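Local structure of CRISPR-associated endonuclease Cas1 (Thermotoga maritima, 4XTK) at residues Glu112-Ser117 with Gly153-Ala158; Asn120-Leu125 with Asp133-Tyr138; Ile217-Glu222 with Phe228-Asp233. The protein probably cuts double-stranded DNA as a metal-dependent endonuclease of the CRISPR adaptive immune system, acting as a homodimer that assembles with Cas2. All coordinates share one frame; numbering follows the deposited sequence.

Contacts 1 and 3 hold two of the three residues that probably bind manganese, E155 and H221; the third, E236, lies one turn beyond D233 on helix 230-252. The E155 and H221 side chains come to about 6 Å of each other at their nearest atoms. Contacts 1 and 3 have centres 13 Å apart and meet largely through L220, which packs on I113, V114 and E155; I113 also packs on D233. Contact 2, centred 10 Å from contact 1, shares helix 103-127 with it and is nested inside its loop along the chain; L135 and Y138 pack against A158. Contacts 2 and 3, 22 Å between centres, do not touch; contact 1, which touches both, lies between them.

Contact 1: residues Glu112-Ser117 with Gly153-Ala158; sequences EIVSRS and GIEGNA
OE2 of E155 is held by R159, one turn further along helix 148-166, in a salt bridge and also lies near S117 of helix 103-127, whose CB is 3.8 Å from OE2. That approach is a van der Waals one. OG of S117 is 3.9 Å from the same OE2, too far for a bond; it sits instead 3.1 Å from the carbonyl O of I113 in its own helix. The S117 side chain also comes to about 3 Å of that of E236 at their nearest atoms.

The other half of the contact is aliphatic. CG2 of V114 lies 4.1 Å from CG of E155, and the two side chains slide past each other in opposite directions. V114 turns CG1 away from its backbone N (chi1 171°), which leaves CG2 as the branch that meets the glutamate. In E155, CG stands anti to the backbone N (chi1 -156°), and the bend at chi2 (-87°) rests CG beside the valine and turns OE2 toward CB of S117. The backbones are nearest at this pair, with the CA atoms of V114 and E155 6.4 Å apart.

L220 packs against V114 and I113, and F118 of helix 103-127 touches E155 as well. E155 probably binds manganese together with H221 and E236, and its side chain is about 6 Å from that of H221 at their nearest atoms. V114 and L220 thus lie against CG of a probable metal ligand, while M121 and CB of S117 lie beside its carboxylate. R159 is the charged partner: its salt bridge holds one oxygen, OE2, and so probably helps orient the carboxylate.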
ATOM      1  N   GLU E 112      22.681  -9.185  11.544  1.00 50.09           N
ATOM      2  CA  GLU E 112      21.775  -9.426  12.667  1.00 48.11           C
ATOM      3  C   GLU E 112      20.898 -10.647  12.405  1.00 48.71           C
ATOM      4  O   GLU E 112      20.724 -11.497  13.280  1.00 51.03           O
ATOM      5  CB  GLU E 112      20.899  -8.195  12.924  1.00 55.75           C
ATOM      6  CG  GLU E 112      19.745  -8.411  13.901  1.00 65.04           C
ATOM      7  CD  GLU E 112      20.203  -8.597  15.336  1.00 80.36           C
ATOM      8  OE1 GLU E 112      21.390  -8.336  15.630  1.00 87.62           O
ATOM      9  OE2 GLU E 112      19.368  -8.995  16.176  1.00 86.60           O
ATOM     10  N   ILE E 113      20.343 -10.711  11.197  1.00 41.23           N
ATOM     11  CA  ILE E 113      19.537 -11.844  10.760  1.00 39.77           C
ATOM     12  C   ILE E 113      20.317 -13.144  10.902  1.00 45.04           C
ATOM     13  O   ILE E 113      19.865 -14.091  11.539  1.00 56.76           O
ATOM     14  CB  ILE E 113      19.097 -11.687   9.293  1.00 39.76           C
ATOM     15  CG1 ILE E 113      18.300 -10.398   9.099  1.00 40.01           C
ATOM     16  CG2 ILE E 113      18.279 -12.884   8.845  1.00 39.54           C
ATOM     17  CD1 ILE E 113      16.964 -10.429   9.745  1.00 36.67           C
ATOM     18  N   VAL E 114      21.503 -13.165  10.310  1.00 44.75           N
ATOM     19  CA  VAL E 114      22.341 -14.351  10.294  1.00 43.83           C
ATOM     20  C   VAL E 114      22.736 -14.772  11.705  1.00 47.94           C
ATOM     21  O   VAL E 114      22.656 -15.949  12.053  1.00 49.15           O
ATOM     22  CB  VAL E 114      23.611 -14.112   9.446  1.00 43.74           C
ATOM     23  CG1 VAL E 114      24.597 -15.263   9.608  1.00 43.28           C
ATOM     24  CG2 VAL E 114      23.230 -13.922   7.988  1.00 40.85           C
ATOM     25  N   SER E 115      23.148 -13.800  12.512  1.00 48.24           N
ATOM     26  CA  SER E 115      23.575 -14.058  13.884  1.00 47.00           C
ATOM     27  C   SER E 115      22.484 -14.772  14.683  1.00 54.59           C
ATOM     28  O   SER E 115      22.744 -15.774  15.352  1.00 56.38           O
ATOM     29  CB  SER E 115      23.960 -12.745  14.573  1.00 46.83           C
ATOM     30  OG  SER E 115      24.433 -12.971  15.886  1.00 62.76           O
ATOM     31  N   ARG E 116      21.260 -14.260  14.595  1.00 54.34           N
ATOM     32  CA  ARG E 116      20.145 -14.827  15.341  1.00 53.49           C
ATOM     33  C   ARG E 116      19.719 -16.171  14.758  1.00 51.15           C
ATOM     34  O   ARG E 116      19.435 -17.110  15.502  1.00 50.28           O
ATOM     35  CB  ARG E 116      18.970 -13.846  15.366  1.00 60.16           C
ATOM     36  CG  ARG E 116      19.257 -12.541  16.115  1.00 68.66           C
ATOM     37  CD  ARG E 116      18.849 -12.631  17.587  1.00 80.92           C
ATOM     38  NE  ARG E 116      17.456 -13.049  17.738  1.00 90.07           N
ATOM     39  CZ  ARG E 116      17.073 -14.208  18.268  1.00 96.78           C
ATOM     40  NH1 ARG E 116      17.981 -15.070  18.711  1.00 99.34           N
ATOM     41  NH2 ARG E 116      15.783 -14.506  18.357  1.00 97.77           N
ATOM     42  N   SER E 117      19.681 -16.261  13.430  1.00 45.48           N
ATOM     43  CA  SER E 117      19.385 -17.523  12.751  1.00 49.90           C
ATOM     44  C   SER E 117      20.312 -18.646  13.212  1.00 58.09           C
ATOM     45  O   SER E 117      19.873 -19.775  13.440  1.00 48.19           O
ATOM     46  CB  SER E 117      19.498 -17.363  11.233  1.00 46.18           C
ATOM     47  OG  SER E 117      18.372 -16.689  10.704  1.00 49.96           O
ATOM     48  N   GLY E 153      25.098 -16.752   1.167  1.00 51.36           N
ATOM     49  CA  GLY E 153      25.659 -18.042   0.818  1.00 53.57           C
ATOM     50  C   GLY E 153      26.057 -18.834   2.045  1.00 57.37           C
ATOM     51  O   GLY E 153      25.770 -20.027   2.146  1.00 62.66           O
ATOM     52  N   ILE E 154      26.720 -18.160   2.979  1.00 55.51           N
ATOM     53  CA  ILE E 154      27.163 -18.781   4.221  1.00 57.78           C
ATOM     54  C   ILE E 154      25.971 -19.266   5.044  1.00 58.34           C
ATOM     55  O   ILE E 154      25.998 -20.360   5.607  1.00 61.83           O
ATOM     56  CB  ILE E 154      28.012 -17.803   5.056  1.00 54.92           C
ATOM     57  CG1 ILE E 154      29.294 -17.442   4.299  1.00 60.66           C
ATOM     58  CG2 ILE E 154      28.361 -18.402   6.407  1.00 48.05           C
ATOM     59  CD1 ILE E 154      30.014 -16.214   4.843  1.00 56.83           C
ATOM     60  N   GLU E 155      24.919 -18.455   5.097  1.00 51.62           N
ATOM     61  CA  GLU E 155      23.729 -18.804   5.859  1.00 57.29           C
ATOM     62  C   GLU E 155      23.082 -20.059   5.272  1.00 51.11           C
ATOM     63  O   GLU E 155      22.771 -21.007   5.999  1.00 50.49           O
ATOM     64  CB  GLU E 155      22.742 -17.631   5.882  1.00 67.56           C
ATOM     65  CG  GLU E 155      21.775 -17.632   7.067  1.00 70.45           C
ATOM     66  CD  GLU E 155      20.530 -18.456   6.802  1.00 74.81           C
ATOM     67  OE1 GLU E 155      20.272 -18.779   5.622  1.00 73.74           O
ATOM     68  OE2 GLU E 155      19.807 -18.779   7.769  1.00 80.47           O
ATOM     69  N   GLY E 156      22.900 -20.069   3.956  1.00 47.16           N
ATOM     70  CA  GLY E 156      22.363 -21.232   3.271  1.00 44.65           C
ATOM     71  C   GLY E 156      23.132 -22.510   3.565  1.00 46.10           C
ATOM     72  O   GLY E 156      22.537 -23.544   3.864  1.00 52.67           O
ATOM     73  N   ASN E 157      24.458 -22.436   3.487  1.00 47.98           N
ATOM     74  CA  ASN E 157      25.300 -23.594   3.743  1.00 48.98           C
ATOM     75  C   ASN E 157      25.187 -24.061   5.189  1.00 46.55           C
ATOM     76  O   ASN E 157      25.173 -25.263   5.461  1.00 47.54           O
ATOM     77  CB  ASN E 157      26.763 -23.284   3.398  1.00 57.79           C
ATOM     78  CG  ASN E 157      26.971 -23.013   1.919  1.00 64.42           C
ATOM     79  OD1 ASN E 157      26.236 -23.520   1.071  1.00 63.66           O
ATOM     80  ND2 ASN E 157      27.985 -22.217   1.602  1.00 68.75           N
ATOM     81  N   ALA E 158      25.105 -23.103   6.110  1.00 44.21           N
ATOM     82  CA  ALA E 158      24.871 -23.401   7.520  1.00 42.97           C
ATOM     83  C   ALA E 158      23.563 -24.158   7.696  1.00 42.54           C
ATOM     84  O   ALA E 158      23.494 -25.141   8.431  1.00 44.05           O
ATOM     85  CB  ALA E 158      24.848 -22.124   8.343  1.00 43.51           C
TER

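Contact 2: residues Asn120-Leu125 with Asp133-Tyr138; sequences NMVDFL and DSLTRY
One methyl, CD1 of L135, meets three side chains on helix 103-127, and this apolar cluster is the whole of the direct contact. CD1 lies 4.0 Å from CB of M121 and 3.9 Å from CG2 of V122. The third approach, to CD1 of L125, is tip to tip, also at 3.9 Å. M121 and L125 stand one helical turn apart, so the leucine tip rests between them with V122 on the flank. The L135 side chain is extended at its end (chi2 -178°), which carries CD1 across to the facing helix.

Within 133-138 the carbonyl O of D133 accepts from both the backbone N and OG1 of T136, each at 3.0 Å and from the same face of the carbonyl; the hydroxyl is tilted 26° from that plane. The two bonds hold T136 to D133 across L135.

V130 and A132 of the connecting loop cover L125, and A132 also touches V122. Helices 103-127 and 136-144, which run in roughly opposite directions, both meet helix 148-166: its Y162 touches M121 and its I166 touches L125, while L135 and Y138 touch its A158.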
ATOM      1  N   ASN E 120      19.603 -19.623  16.927  1.00 48.07           N
ATOM      2  CA  ASN E 120      18.376 -20.398  16.982  1.00 47.03           C
ATOM      3  C   ASN E 120      18.602 -21.823  16.502  1.00 51.79           C
ATOM      4  O   ASN E 120      18.076 -22.772  17.088  1.00 55.32           O
ATOM      5  CB  ASN E 120      17.279 -19.734  16.158  1.00 44.20           C
ATOM      6  CG  ASN E 120      16.769 -18.463  16.796  1.00 43.96           C
ATOM      7  OD1 ASN E 120      17.146 -18.121  17.922  1.00 44.47           O
ATOM      8  ND2 ASN E 120      15.894 -17.759  16.087  1.00 42.32           N
ATOM      9  N   MET E 121      19.386 -21.967  15.437  1.00 51.26           N
ATOM     10  CA  MET E 121      19.778 -23.282  14.943  1.00 49.24           C
ATOM     11  C   MET E 121      20.502 -24.074  16.032  1.00 52.23           C
ATOM     12  O   MET E 121      20.172 -25.232  16.292  1.00 54.67           O
ATOM     13  CB  MET E 121      20.671 -23.161  13.702  1.00 49.95           C
ATOM     14  CG  MET E 121      19.926 -22.920  12.396  1.00 48.48           C
ATOM     15  SD  MET E 121      20.996 -23.021  10.938  1.00 49.64           S
ATOM     16  CE  MET E 121      21.202 -21.308  10.488  1.00 46.08           C
ATOM     17  N   VAL E 122      21.483 -23.443  16.666  1.00 51.63           N
ATOM     18  CA  VAL E 122      22.274 -24.106  17.696  1.00 53.42           C
ATOM     19  C   VAL E 122      21.424 -24.495  18.899  1.00 62.39           C
ATOM     20  O   VAL E 122      21.551 -25.604  19.426  1.00 70.78           O
ATOM     21  CB  VAL E 122      23.441 -23.215  18.165  1.00 54.31           C
ATOM     22  CG1 VAL E 122      24.025 -23.727  19.467  1.00 56.13           C
ATOM     23  CG2 VAL E 122      24.505 -23.141  17.090  1.00 53.92           C
ATOM     24  N   ASP E 123      20.549 -23.589  19.326  1.00 64.29           N
ATOM     25  CA  ASP E 123      19.691 -23.856  20.475  1.00 58.71           C
ATOM     26  C   ASP E 123      18.741 -25.027  20.212  1.00 51.14           C
ATOM     27  O   ASP E 123      18.526 -25.867  21.091  1.00 52.45           O
ATOM     28  CB  ASP E 123      18.898 -22.605  20.859  1.00 67.22           C
ATOM     29  CG  ASP E 123      19.767 -21.538  21.502  1.00 82.45           C
ATOM     30  OD1 ASP E 123      20.892 -21.871  21.935  1.00 94.42           O
ATOM     31  OD2 ASP E 123      19.322 -20.373  21.586  1.00 81.21           O
ATOM     32  N   PHE E 124      18.188 -25.087  19.005  1.00 49.27           N
ATOM     33  CA  PHE E 124      17.281 -26.168  18.654  1.00 47.89           C
ATOM     34  C   PHE E 124      17.997 -27.516  18.738  1.00 63.06           C
ATOM     35  O   PHE E 124      17.457 -28.485  19.279  1.00 64.25           O
ATOM     36  CB  PHE E 124      16.698 -25.955  17.254  1.00 45.98           C
ATOM     37  CG  PHE E 124      15.644 -26.957  16.879  1.00 52.71           C
ATOM     38  CD1 PHE E 124      14.331 -26.783  17.279  1.00 57.91           C
ATOM     39  CD2 PHE E 124      15.967 -28.078  16.132  1.00 57.28           C
ATOM     40  CE1 PHE E 124      13.359 -27.704  16.941  1.00 61.72           C
ATOM     41  CE2 PHE E 124      14.999 -29.004  15.790  1.00 59.74           C
ATOM     42  CZ  PHE E 124      13.693 -28.814  16.195  1.00 62.70           C
ATOM     43  N   LEU E 125      19.220 -27.563  18.218  1.00 55.31           N
ATOM     44  CA  LEU E 125      20.022 -28.781  18.251  1.00 56.01           C
ATOM     45  C   LEU E 125      20.405 -29.199  19.675  1.00 64.88           C
ATOM     46  O   LEU E 125      20.345 -30.383  20.019  1.00 68.88           O
ATOM     47  CB  LEU E 125      21.282 -28.606  17.400  1.00 62.90           C
ATOM     48  CG  LEU E 125      21.066 -28.464  15.892  1.00 57.51           C
ATOM     49  CD1 LEU E 125      22.373 -28.142  15.195  1.00 53.24           C
ATOM     50  CD2 LEU E 125      20.438 -29.727  15.314  1.00 52.98           C
ATOM     51  N   ASP E 133      28.416 -28.191  17.227  1.00 66.79           N
ATOM     52  CA  ASP E 133      29.754 -27.618  17.048  1.00 74.28           C
ATOM     53  C   ASP E 133      30.145 -27.421  15.580  1.00 79.27           C
ATOM     54  O   ASP E 133      30.933 -26.529  15.265  1.00 83.08           O
ATOM     55  CB  ASP E 133      30.809 -28.486  17.751  1.00 80.37           C
ATOM     56  CG  ASP E 133      30.871 -29.901  17.204  1.00 93.91           C
ATOM     57  OD1 ASP E 133      29.929 -30.317  16.500  1.00 96.10           O
ATOM     58  OD2 ASP E 133      31.864 -30.604  17.485  1.00105.06           O
ATOM     59  N   SER E 134      29.591 -28.241  14.690  1.00 62.26           N
ATOM     60  CA  SER E 134      29.898 -28.135  13.267  1.00 62.28           C
ATOM     61  C   SER E 134      29.540 -26.749  12.733  1.00 69.26           C
ATOM     62  O   SER E 134      30.187 -26.237  11.817  1.00 84.20           O
ATOM     63  CB  SER E 134      29.160 -29.213  12.472  1.00 59.31           C
ATOM     64  OG  SER E 134      27.764 -29.126  12.676  1.00 80.06           O
ATOM     65  N   LEU E 135      28.521 -26.143  13.337  1.00 57.60           N
ATOM     66  CA  LEU E 135      28.024 -24.841  12.922  1.00 55.75           C
ATOM     67  C   LEU E 135      28.973 -23.693  13.253  1.00 58.70           C
ATOM     68  O   LEU E 135      28.825 -22.594  12.721  1.00 54.59           O
ATOM     69  CB  LEU E 135      26.661 -24.574  13.563  1.00 53.74           C
ATOM     70  CG  LEU E 135      25.491 -25.377  12.998  1.00 55.17           C
ATOM     71  CD1 LEU E 135      24.179 -24.994  13.683  1.00 54.16           C
ATOM     72  CD2 LEU E 135      25.401 -25.173  11.493  1.00 55.58           C
ATOM     73  N   THR E 136      29.945 -23.944  14.124  1.00 60.82           N
ATOM     74  CA  THR E 136      30.847 -22.886  14.574  1.00 62.41           C
ATOM     75  C   THR E 136      31.615 -22.245  13.416  1.00 70.76           C
ATOM     76  O   THR E 136      31.788 -21.025  13.382  1.00 67.66           O
ATOM     77  CB  THR E 136      31.847 -23.407  15.611  1.00 66.99           C
ATOM     78  OG1 THR E 136      31.134 -23.958  16.722  1.00 82.90           O
ATOM     79  CG2 THR E 136      32.725 -22.281  16.110  1.00 70.00           C
ATOM     80  N   ARG E 137      32.057 -23.066  12.466  1.00 69.02           N
ATOM     81  CA  ARG E 137      32.830 -22.572  11.325  1.00 72.96           C
ATOM     82  C   ARG E 137      32.041 -21.537  10.520  1.00 74.21           C
ATOM     83  O   ARG E 137      32.609 -20.576   9.995  1.00 71.53           O
ATOM     84  CB  ARG E 137      33.255 -23.731  10.412  1.00 84.36           C
ATOM     85  CG  ARG E 137      34.045 -23.289   9.171  1.00 98.27           C
ATOM     86  CD  ARG E 137      34.124 -24.391   8.122  1.00103.99           C
ATOM     87  NE  ARG E 137      33.387 -24.067   6.905  1.00103.56           N
ATOM     88  CZ  ARG E 137      32.642 -24.938   6.233  1.00102.23           C
ATOM     89  NH1 ARG E 137      32.526 -26.187   6.667  1.00 92.01           N
ATOM     90  NH2 ARG E 137      32.004 -24.557   5.134  1.00108.99           N
ATOM     91  N   TYR E 138      30.728 -21.732  10.440  1.00 56.97           N
ATOM     92  CA  TYR E 138      29.875 -20.833   9.681  1.00 53.74           C
ATOM     93  C   TYR E 138      29.657 -19.527  10.424  1.00 70.19           C
ATOM     94  O   TYR E 138      29.588 -18.467   9.807  1.00 68.11           O
ATOM     95  CB  TYR E 138      28.536 -21.494   9.371  1.00 55.11           C
ATOM     96  CG  TYR E 138      28.667 -22.744   8.538  1.00 60.69           C
ATOM     97  CD1 TYR E 138      28.900 -22.668   7.171  1.00 69.80           C
ATOM     98  CD2 TYR E 138      28.559 -24.002   9.116  1.00 63.66           C
ATOM     99  CE1 TYR E 138      29.023 -23.809   6.404  1.00 76.60           C
ATOM    100  CE2 TYR E 138      28.683 -25.148   8.355  1.00 68.62           C
ATOM    101  CZ  TYR E 138      28.915 -25.044   7.001  1.00 76.88           C
ATOM    102  OH  TYR E 138      29.037 -26.179   6.238  1.00 85.42           O
TER

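Contact 3: residues Ile217-Glu222 with Phe228-Asp233; sequences IGYLHE and FSLNLD
The loop that carries H221, a probable manganese ligand, is tied to the first turn of helix 230-252 by the carboxylate of D233. Both oxygens take part. OD2 of D233 accepts from the backbone N of Y219 at 2.6 Å. The backbone N of L220 is 2.8 Å from OD2 of D233 and bonds to it from the opposite face of the carboxylate plane, both donors being on the syn side. OD1 accepts the H221 backbone N through its syn lone pair at 2.9 Å (N-H...O 158°).

ND1 of H221 also donates to OD1 of D233, modelled at 2.5 Å, too short to take literally. This His-carboxylate hydrogen bond probably helps set the rotation of the imidazole, whose ring lies 38° from the carboxylate plane. NE2 would then be the nitrogen more likely to meet a metal, consistent with the predicted site that E236 shares, its side chain about 3 Å from that of H221 at their nearest atoms. CB of L232 lies over one ring face in a CH-pi contact, 3.7 Å from the centroid and 12° off the normal.

Before the histidine in sequence, CA of G218 comes 3.6 Å from N of L230, and L230 CD1 meets the Y219 ring at its edge, 4.2 Å from CD2. I217 also packs on L94 of the second subunit.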
ATOM      1  N   ILE E 217      11.221  -4.662   0.568  1.00 31.12           N
ATOM      2  CA  ILE E 217      12.651  -4.440   0.711  1.00 38.96           C
ATOM      3  C   ILE E 217      13.235  -5.316   1.808  1.00 36.27           C
ATOM      4  O   ILE E 217      12.919  -5.136   2.974  1.00 31.29           O
ATOM      5  CB  ILE E 217      12.973  -2.957   1.016  1.00 35.34           C
ATOM      6  CG1 ILE E 217      12.502  -2.063  -0.130  1.00 36.46           C
ATOM      7  CG2 ILE E 217      14.453  -2.773   1.253  1.00 36.14           C
ATOM      8  CD1 ILE E 217      12.724  -0.594   0.121  1.00 45.29           C
ATOM      9  N   GLY E 218      14.078  -6.269   1.419  1.00 37.29           N
ATOM     10  CA  GLY E 218      14.828  -7.087   2.360  1.00 39.23           C
ATOM     11  C   GLY E 218      16.308  -6.721   2.440  1.00 46.33           C
ATOM     12  O   GLY E 218      16.759  -5.786   1.779  1.00 49.07           O
ATOM     13  N   TYR E 219      17.068  -7.466   3.240  1.00 37.71           N
ATOM     14  CA  TYR E 219      18.452  -7.116   3.548  1.00 34.07           C
ATOM     15  C   TYR E 219      19.414  -8.279   3.330  1.00 40.68           C
ATOM     16  O   TYR E 219      20.364  -8.164   2.544  1.00 45.96           O
ATOM     17  CB  TYR E 219      18.537  -6.570   4.973  1.00 34.37           C
ATOM     18  CG  TYR E 219      17.746  -5.292   5.065  1.00 41.85           C
ATOM     19  CD1 TYR E 219      18.256  -4.105   4.551  1.00 37.36           C
ATOM     20  CD2 TYR E 219      16.457  -5.283   5.587  1.00 42.85           C
ATOM     21  CE1 TYR E 219      17.525  -2.935   4.589  1.00 37.69           C
ATOM     22  CE2 TYR E 219      15.718  -4.117   5.635  1.00 44.74           C
ATOM     23  CZ  TYR E 219      16.257  -2.946   5.134  1.00 41.90           C
ATOM     24  OH  TYR E 219      15.525  -1.788   5.177  1.00 43.06           O
ATOM     25  N   LEU E 220      19.200  -9.376   4.052  1.00 42.35           N
ATOM     26  CA  LEU E 220      19.953 -10.599   3.798  1.00 49.13           C
ATOM     27  C   LEU E 220      19.691 -11.089   2.372  1.00 48.24           C
ATOM     28  O   LEU E 220      20.620 -11.418   1.632  1.00 57.91           O
ATOM     29  CB  LEU E 220      19.596 -11.688   4.814  1.00 53.31           C
ATOM     30  CG  LEU E 220      20.427 -12.965   4.650  1.00 50.96           C
ATOM     31  CD1 LEU E 220      21.913 -12.640   4.736  1.00 45.75           C
ATOM     32  CD2 LEU E 220      20.030 -14.063   5.645  1.00 47.60           C
ATOM     33  N   HIS E 221      18.419 -11.134   1.992  1.00 42.29           N
ATOM     34  CA  HIS E 221      18.045 -11.413   0.611  1.00 44.74           C
ATOM     35  C   HIS E 221      18.186 -10.161  -0.239  1.00 52.98           C
ATOM     36  O   HIS E 221      17.901  -9.052   0.214  1.00 61.50           O
ATOM     37  CB  HIS E 221      16.616 -11.946   0.531  1.00 37.23           C
ATOM     38  CG  HIS E 221      16.435 -13.271   1.197  1.00 42.42           C
ATOM     39  ND1 HIS E 221      16.405 -13.420   2.565  1.00 37.69           N
ATOM     40  CD2 HIS E 221      16.307 -14.521   0.682  1.00 45.12           C
ATOM     41  CE1 HIS E 221      16.249 -14.697   2.869  1.00 31.30           C
ATOM     42  NE2 HIS E 221      16.194 -15.383   1.739  1.00 41.02           N
ATOM     43  N   GLU E 222      18.637 -10.342  -1.473  1.00 48.05           N
ATOM     44  CA  GLU E 222      18.743  -9.232  -2.405  1.00 54.01           C
ATOM     45  C   GLU E 222      17.356  -8.656  -2.684  1.00 51.95           C
ATOM     46  O   GLU E 222      16.401  -9.401  -2.891  1.00 38.91           O
ATOM     47  CB  GLU E 222      19.411  -9.693  -3.705  1.00 58.74           C
ATOM     48  CG  GLU E 222      19.903  -8.560  -4.589  1.00 70.67           C
ATOM     49  CD  GLU E 222      20.312  -9.027  -5.978  1.00 92.44           C
ATOM     50  OE1 GLU E 222      19.547  -8.784  -6.934  1.00 97.36           O
ATOM     51  OE2 GLU E 222      21.395  -9.635  -6.114  1.00103.83           O
ATOM     52  N   PHE E 228       8.347 -10.289  -2.534  1.00 28.80           N
ATOM     53  CA  PHE E 228       8.599  -9.944  -1.133  1.00 31.61           C
ATOM     54  C   PHE E 228       9.914 -10.545  -0.655  1.00 32.51           C
ATOM     55  O   PHE E 228      10.218 -11.692  -0.956  1.00 39.18           O
ATOM     56  CB  PHE E 228       7.447 -10.418  -0.231  1.00 27.39           C
ATOM     57  CG  PHE E 228       6.084  -9.965  -0.691  1.00 33.85           C
ATOM     58  CD1 PHE E 228       5.693  -8.635  -0.552  1.00 37.06           C
ATOM     59  CD2 PHE E 228       5.192 -10.864  -1.263  1.00 30.58           C
ATOM     60  CE1 PHE E 228       4.436  -8.206  -0.976  1.00 30.34           C
ATOM     61  CE2 PHE E 228       3.937 -10.441  -1.689  1.00 35.86           C
ATOM     62  CZ  PHE E 228       3.562  -9.107  -1.544  1.00 31.27           C
ATOM     63  N   SER E 229      10.670  -9.762   0.108  1.00 30.74           N
ATOM     64  CA  SER E 229      12.029 -10.095   0.541  1.00 38.31           C
ATOM     65  C   SER E 229      12.137 -10.110   2.062  1.00 42.80           C
ATOM     66  O   SER E 229      12.644 -11.069   2.654  1.00 44.44           O
ATOM     67  CB  SER E 229      13.054  -9.118  -0.050  1.00 43.71           C
ATOM     68  OG  SER E 229      13.239  -9.347  -1.435  1.00 40.95           O
ATOM     69  N   LEU E 230      11.759  -8.989   2.671  1.00 39.05           N
ATOM     70  CA  LEU E 230      11.817  -8.824   4.118  1.00 40.63           C
ATOM     71  C   LEU E 230      11.202  -9.998   4.901  1.00 34.47           C
ATOM     72  O   LEU E 230      11.728 -10.387   5.947  1.00 34.70           O
ATOM     73  CB  LEU E 230      11.132  -7.515   4.518  1.00 32.38           C
ATOM     74  CG  LEU E 230      11.284  -7.180   6.000  1.00 29.25           C
ATOM     75  CD1 LEU E 230      12.754  -7.110   6.368  1.00 30.51           C
ATOM     76  CD2 LEU E 230      10.550  -5.891   6.375  1.00 33.14           C
ATOM     77  N   ASN E 231      10.101 -10.562   4.410  1.00 34.59           N
ATOM     78  CA  ASN E 231       9.487 -11.701   5.097  1.00 35.39           C
ATOM     79  C   ASN E 231      10.405 -12.918   5.067  1.00 36.80           C
ATOM     80  O   ASN E 231      10.482 -13.672   6.041  1.00 37.79           O
ATOM     81  CB  ASN E 231       8.132 -12.051   4.483  1.00 32.31           C
ATOM     82  CG  ASN E 231       8.249 -12.461   3.043  1.00 38.66           C
ATOM     83  OD1 ASN E 231       9.060 -11.906   2.302  1.00 48.11           O
ATOM     84  ND2 ASN E 231       7.447 -13.436   2.632  1.00 30.79           N
ATOM     85  N   LEU E 232      11.109 -13.099   3.952  1.00 27.25           N
ATOM     86  CA  LEU E 232      12.097 -14.167   3.851  1.00 37.98           C
ATOM     87  C   LEU E 232      13.230 -13.985   4.873  1.00 49.81           C
ATOM     88  O   LEU E 232      13.646 -14.938   5.529  1.00 57.53           O
ATOM     89  CB  LEU E 232      12.667 -14.226   2.440  1.00 39.90           C
ATOM     90  CG  LEU E 232      11.666 -14.438   1.306  1.00 38.67           C
ATOM     91  CD1 LEU E 232      12.415 -14.568  -0.018  1.00 40.68           C
ATOM     92  CD2 LEU E 232      10.784 -15.662   1.563  1.00 38.36           C
ATOM     93  N   ASP E 233      13.715 -12.754   5.010  1.00 48.45           N
ATOM     94  CA  ASP E 233      14.753 -12.431   5.986  1.00 50.23           C
ATOM     95  C   ASP E 233      14.356 -12.830   7.414  1.00 51.83           C
ATOM     96  O   ASP E 233      15.070 -13.574   8.093  1.00 47.73           O
ATOM     97  CB  ASP E 233      15.066 -10.934   5.945  1.00 53.20           C
ATOM     98  CG  ASP E 233      16.053 -10.569   4.857  1.00 59.30           C
ATOM     99  OD1 ASP E 233      16.315 -11.408   3.968  1.00 69.21           O
ATOM    100  OD2 ASP E 233      16.561  -9.430   4.890  1.00 57.63           O
TER